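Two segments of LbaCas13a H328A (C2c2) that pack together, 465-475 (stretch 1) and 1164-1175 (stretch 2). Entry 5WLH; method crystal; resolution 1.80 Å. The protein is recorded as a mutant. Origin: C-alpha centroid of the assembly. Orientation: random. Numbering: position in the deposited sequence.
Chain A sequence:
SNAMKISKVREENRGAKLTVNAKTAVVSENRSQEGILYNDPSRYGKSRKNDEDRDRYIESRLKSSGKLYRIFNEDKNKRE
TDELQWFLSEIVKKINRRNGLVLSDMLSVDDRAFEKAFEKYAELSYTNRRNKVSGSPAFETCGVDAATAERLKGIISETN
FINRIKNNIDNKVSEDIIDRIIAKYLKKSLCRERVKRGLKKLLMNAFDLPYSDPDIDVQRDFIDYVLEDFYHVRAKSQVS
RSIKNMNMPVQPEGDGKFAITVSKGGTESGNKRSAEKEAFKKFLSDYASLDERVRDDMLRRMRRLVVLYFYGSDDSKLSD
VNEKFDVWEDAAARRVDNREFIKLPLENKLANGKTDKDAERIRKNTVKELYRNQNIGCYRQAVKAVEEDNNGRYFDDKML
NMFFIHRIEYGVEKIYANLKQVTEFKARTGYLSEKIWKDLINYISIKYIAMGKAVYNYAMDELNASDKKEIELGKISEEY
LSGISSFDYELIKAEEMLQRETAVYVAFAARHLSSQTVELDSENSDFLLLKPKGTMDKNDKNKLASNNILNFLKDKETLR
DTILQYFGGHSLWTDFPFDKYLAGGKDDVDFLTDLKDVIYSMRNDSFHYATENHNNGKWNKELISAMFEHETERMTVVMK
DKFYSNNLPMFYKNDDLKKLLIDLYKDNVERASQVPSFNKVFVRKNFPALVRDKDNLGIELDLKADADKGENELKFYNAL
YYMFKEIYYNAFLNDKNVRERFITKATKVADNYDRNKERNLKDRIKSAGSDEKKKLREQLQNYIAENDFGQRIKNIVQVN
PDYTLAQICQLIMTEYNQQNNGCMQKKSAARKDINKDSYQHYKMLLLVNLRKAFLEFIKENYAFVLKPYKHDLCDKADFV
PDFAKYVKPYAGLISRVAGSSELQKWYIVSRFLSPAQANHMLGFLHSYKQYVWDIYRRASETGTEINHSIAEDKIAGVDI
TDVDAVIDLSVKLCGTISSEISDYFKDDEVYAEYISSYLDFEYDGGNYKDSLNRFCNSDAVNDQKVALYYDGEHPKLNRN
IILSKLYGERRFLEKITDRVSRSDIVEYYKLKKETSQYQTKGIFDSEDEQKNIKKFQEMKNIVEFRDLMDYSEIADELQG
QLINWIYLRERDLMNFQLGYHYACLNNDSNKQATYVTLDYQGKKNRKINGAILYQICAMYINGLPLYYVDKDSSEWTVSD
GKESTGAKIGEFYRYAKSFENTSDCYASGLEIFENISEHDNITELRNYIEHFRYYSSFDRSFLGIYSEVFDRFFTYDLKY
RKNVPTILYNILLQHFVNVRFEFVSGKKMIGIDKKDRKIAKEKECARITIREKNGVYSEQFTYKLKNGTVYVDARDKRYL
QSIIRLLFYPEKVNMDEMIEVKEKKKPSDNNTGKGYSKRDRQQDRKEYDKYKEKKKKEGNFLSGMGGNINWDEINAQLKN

Stretch 1, residues 465-475: ASDKKEIELGK
Stretch 2 1164-1175: KNRKINGAILYQ

Two short parallel strands can join segments nearly 700 residues apart, as LbaCas13a illustrates. Strand 470-472 runs beside strand 1166-1169 at 13°, their axes 4.8 Å apart, with Glu 470 paired to Lys 1167, Ile 471 to Ile 1168 and Glu 472 to Asn 1169 (CA-CA 4.5, 5.3 and 4.4 Å).

Extended phi/psi values (-128/163 at Ile 471, -110/130 at Lys 1167) support the parallel ladder of backbone hydrogen bonds. Lys 1167 N donates to Lys 469 O (2.9 Å) and its O accepts from Ile 471 N (3.0 Å); two residues on, Asn 1169 N donates to Ile 471 O (2.9 Å) and its O accepts from Leu 473 N (2.7 Å). Each thus bridges residues two apart, as parallel pairing requires.

Polar side chains reinforce it. Arg 1166, extended (chi1-chi3 all t), donates NE to Lys 468 O at 2.9 Å, while Lys 469 NZ reaches Asn 1165 OD1 at 2.6 Å. On the face shared by Glu 470 (t, t), Lys 1167 (all t) and Asn 1169 (m), Asn 1169 ND2 donates to Glu 470 OE1 at 2.9 Å; the Glu 470 OE1–Lys 1167 NZ salt bridge is long, 4.0 Å.

On the face carrying Ile 471 and Ile 1168 the strand-to-strand contact is apolar: Ile 471 (p, t) CG1 meets Ile 1168 (m, m) CD1 at 3.7 Å, and Ile 471 CD1 also lies over one face of the Arg 1166 guanidinium. Beyond the strand, Leu 473 (m, m) CD2 packs 3.7 Å from Tyr 1174 (t) CB.

Gly 1170 (75/38) sits at the N-cap position of the following helix, its O accepting from Tyr 1174 N at 3.2 Å; its backbone angles by themselves call for glycine, and an ideal CB there would also clash with Leu 473 O.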

# COMPACT_ATOMS: atom_id res chain seq x y z
N ALA A 465 -14.82 6.14 -26.62
CA ALA A 465 -16.08 6.42 -27.30
C ALA A 465 -15.83 7.11 -28.64
O ALA A 465 -15.02 8.04 -28.74
CB ALA A 465 -16.98 7.29 -26.42
N SER A 466 -16.51 6.62 -29.68
CA SER A 466 -16.36 7.17 -31.02
C SER A 466 -17.60 6.84 -31.82
O SER A 466 -18.44 6.03 -31.40
CB SER A 466 -15.12 6.61 -31.73
OG SER A 466 -15.31 5.23 -32.02
N ASP A 467 -17.70 7.46 -32.99
CA ASP A 467 -18.77 7.14 -33.93
C ASP A 467 -18.39 6.00 -34.85
O ASP A 467 -19.17 5.67 -35.75
CB ASP A 467 -19.13 8.38 -34.76
CG ASP A 467 -19.72 9.51 -33.92
OD1 ASP A 467 -19.87 9.34 -32.69
OD2 ASP A 467 -20.02 10.58 -34.50
N LYS A 468 -17.22 5.39 -34.65
CA LYS A 468 -16.77 4.34 -35.56
C LYS A 468 -17.74 3.16 -35.52
O LYS A 468 -18.05 2.63 -34.45
CB LYS A 468 -15.36 3.88 -35.19
CG LYS A 468 -14.27 4.90 -35.51
CD LYS A 468 -12.89 4.33 -35.19
CE LYS A 468 -11.87 5.45 -35.02
NZ LYS A 468 -10.64 4.98 -34.33
N LYS A 469 -18.22 2.76 -36.68
CA LYS A 469 -19.09 1.61 -36.80
C LYS A 469 -18.31 0.31 -36.92
O LYS A 469 -18.91 -0.77 -36.88
CB LYS A 469 -20.02 1.76 -38.01
CG LYS A 469 -20.96 2.94 -37.89
CD LYS A 469 -22.21 2.55 -37.12
CE LYS A 469 -23.34 3.54 -37.36
NZ LYS A 469 -24.68 2.94 -37.10
N GLU A 470 -16.99 0.40 -37.09
CA GLU A 470 -16.11 -0.76 -37.05
C GLU A 470 -14.88 -0.38 -36.25
O GLU A 470 -14.24 0.63 -36.55
CB GLU A 470 -15.70 -1.22 -38.45
CG GLU A 470 -14.72 -2.38 -38.43
CD GLU A 470 -14.71 -3.15 -39.74
OE1 GLU A 470 -13.99 -4.17 -39.85
OE2 GLU A 470 -15.44 -2.72 -40.66
N ILE A 471 -14.54 -1.19 -35.25
CA ILE A 471 -13.35 -0.96 -34.44
C ILE A 471 -12.51 -2.23 -34.40
O ILE A 471 -12.98 -3.32 -34.74
CB ILE A 471 -13.68 -0.51 -33.01
CG1 ILE A 471 -14.66 -1.47 -32.35
CG2 ILE A 471 -14.22 0.93 -33.01
CD1 ILE A 471 -14.92 -1.15 -30.88
N GLU A 472 -11.26 -2.07 -34.00
CA GLU A 472 -10.32 -3.18 -33.85
C GLU A 472 -9.66 -3.08 -32.49
O GLU A 472 -9.04 -2.07 -32.16
CB GLU A 472 -9.26 -3.16 -34.95
CG GLU A 472 -8.25 -4.30 -34.85
CD GLU A 472 -7.26 -4.33 -36.02
OE1 GLU A 472 -7.39 -3.49 -36.94
OE2 GLU A 472 -6.36 -5.20 -36.01
N LEU A 473 -9.78 -4.15 -31.70
CA LEU A 473 -9.14 -4.21 -30.40
C LEU A 473 -7.92 -5.12 -30.46
O LEU A 473 -7.88 -6.09 -31.23
CB LEU A 473 -10.13 -4.71 -29.34
CG LEU A 473 -11.25 -3.73 -28.94
CD1 LEU A 473 -10.65 -2.37 -28.62
CD2 LEU A 473 -12.34 -3.61 -30.02
N GLY A 474 -6.91 -4.80 -29.66
CA GLY A 474 -5.74 -5.64 -29.58
C GLY A 474 -4.63 -5.25 -30.53
O GLY A 474 -3.71 -6.05 -30.74
N LYS A 475 -4.72 -4.09 -31.17
CA LYS A 475 -3.65 -3.59 -32.01
C LYS A 475 -2.92 -2.52 -31.23
O LYS A 475 -3.56 -1.66 -30.61
CB LYS A 475 -4.18 -3.03 -33.34
CG LYS A 475 -5.13 -1.87 -33.23
CD LYS A 475 -5.08 -1.03 -34.52
CE LYS A 475 -6.47 -0.58 -34.94
NZ LYS A 475 -7.22 -0.02 -33.79
N LYS A 1164 -28.25 -0.39 -33.54
CA LYS A 1164 -26.96 0.16 -33.13
C LYS A 1164 -25.85 -0.75 -33.65
O LYS A 1164 -25.11 -1.40 -32.90
CB LYS A 1164 -26.90 0.30 -31.61
CG LYS A 1164 -27.97 1.21 -31.03
CD LYS A 1164 -27.93 1.19 -29.51
CE LYS A 1164 -28.16 2.58 -28.93
NZ LYS A 1164 -26.93 3.42 -28.94
N ASN A 1165 -25.75 -0.80 -34.98
CA ASN A 1165 -24.88 -1.78 -35.62
C ASN A 1165 -23.41 -1.46 -35.36
O ASN A 1165 -23.01 -0.29 -35.28
CB ASN A 1165 -25.13 -1.83 -37.12
CG ASN A 1165 -24.90 -0.50 -37.80
OD1 ASN A 1165 -25.53 0.50 -37.45
ND2 ASN A 1165 -23.98 -0.47 -38.75
N ARG A 1166 -22.61 -2.51 -35.26
CA ARG A 1166 -21.18 -2.31 -35.05
C ARG A 1166 -20.45 -3.60 -35.37
O ARG A 1166 -20.96 -4.69 -35.09
CB ARG A 1166 -20.87 -1.87 -33.61
CG ARG A 1166 -19.59 -1.07 -33.51
CD ARG A 1166 -19.41 -0.37 -32.16
NE ARG A 1166 -18.50 0.76 -32.30
CZ ARG A 1166 -17.84 1.35 -31.31
NH1 ARG A 1166 -18.00 0.91 -30.07
NH2 ARG A 1166 -17.04 2.38 -31.55
N LYS A 1167 -19.29 -3.47 -35.98
CA LYS A 1167 -18.40 -4.60 -36.21
C LYS A 1167 -17.20 -4.43 -35.29
O LYS A 1167 -16.59 -3.36 -35.26
CB LYS A 1167 -17.96 -4.67 -37.67
CG LYS A 1167 -17.26 -5.98 -38.02
CD LYS A 1167 -16.73 -5.98 -39.44
CE LYS A 1167 -16.43 -7.39 -39.92
NZ LYS A 1167 -15.85 -7.38 -41.30
N ILE A 1168 -16.88 -5.50 -34.56
CA ILE A 1168 -15.83 -5.51 -33.55
C ILE A 1168 -14.81 -6.56 -33.94
O ILE A 1168 -15.11 -7.76 -33.89
CB ILE A 1168 -16.39 -5.82 -32.15
CG1 ILE A 1168 -17.72 -5.09 -31.90
CG2 ILE A 1168 -15.35 -5.52 -31.07
CD1 ILE A 1168 -17.56 -3.63 -31.65
N ASN A 1169 -13.62 -6.11 -34.33
CA ASN A 1169 -12.49 -6.99 -34.57
C ASN A 1169 -11.67 -7.09 -33.29
O ASN A 1169 -11.47 -6.09 -32.60
CB ASN A 1169 -11.63 -6.44 -35.72
CG ASN A 1169 -12.44 -6.28 -37.02
OD1 ASN A 1169 -12.80 -7.27 -37.65
ND2 ASN A 1169 -12.72 -5.05 -37.41
N GLY A 1170 -11.22 -8.29 -32.96
CA GLY A 1170 -10.71 -8.52 -31.61
C GLY A 1170 -11.83 -8.60 -30.60
O GLY A 1170 -11.68 -8.12 -29.46
N ALA A 1171 -12.94 -9.22 -30.98
CA ALA A 1171 -14.18 -9.16 -30.21
C ALA A 1171 -13.98 -9.66 -28.79
O ALA A 1171 -14.48 -9.04 -27.84
CB ALA A 1171 -15.27 -9.99 -30.88
N ILE A 1172 -13.26 -10.78 -28.62
CA ILE A 1172 -13.10 -11.34 -27.28
C ILE A 1172 -12.46 -10.31 -26.36
O ILE A 1172 -12.84 -10.19 -25.19
CB ILE A 1172 -12.28 -12.64 -27.30
CG1 ILE A 1172 -12.05 -13.17 -25.87
CG2 ILE A 1172 -10.96 -12.45 -27.96
CD1 ILE A 1172 -13.28 -13.63 -25.19
N LEU A 1173 -11.52 -9.53 -26.87
CA LEU A 1173 -10.84 -8.54 -26.03
C LEU A 1173 -11.78 -7.41 -25.67
O LEU A 1173 -11.83 -6.97 -24.51
CB LEU A 1173 -9.61 -7.99 -26.74
CG LEU A 1173 -8.58 -9.01 -27.19
CD1 LEU A 1173 -7.45 -8.30 -27.95
CD2 LEU A 1173 -8.04 -9.80 -26.00
N TYR A 1174 -12.54 -6.91 -26.65
CA TYR A 1174 -13.56 -5.91 -26.37
C TYR A 1174 -14.51 -6.41 -25.29
O TYR A 1174 -14.81 -5.71 -24.33
CB TYR A 1174 -14.34 -5.59 -27.67
CG TYR A 1174 -15.50 -4.67 -27.40
CD1 TYR A 1174 -16.74 -5.16 -26.98
CD2 TYR A 1174 -15.36 -3.29 -27.53
CE1 TYR A 1174 -17.78 -4.31 -26.69
CE2 TYR A 1174 -16.41 -2.42 -27.25
CZ TYR A 1174 -17.62 -2.94 -26.84
OH TYR A 1174 -18.65 -2.08 -26.53
N GLN A 1175 -15.01 -7.65 -25.45
CA GLN A 1175 -16.04 -8.15 -24.56
C GLN A 1175 -15.50 -8.38 -23.16
O GLN A 1175 -16.24 -8.20 -22.18
CB GLN A 1175 -16.64 -9.43 -25.15
CG GLN A 1175 -17.37 -9.14 -26.49
CD GLN A 1175 -18.81 -8.77 -26.27
OE1 GLN A 1175 -19.16 -7.60 -26.15
NE2 GLN A 1175 -19.66 -9.77 -26.15
O HOH W 1 -21.10 -1.96 -38.93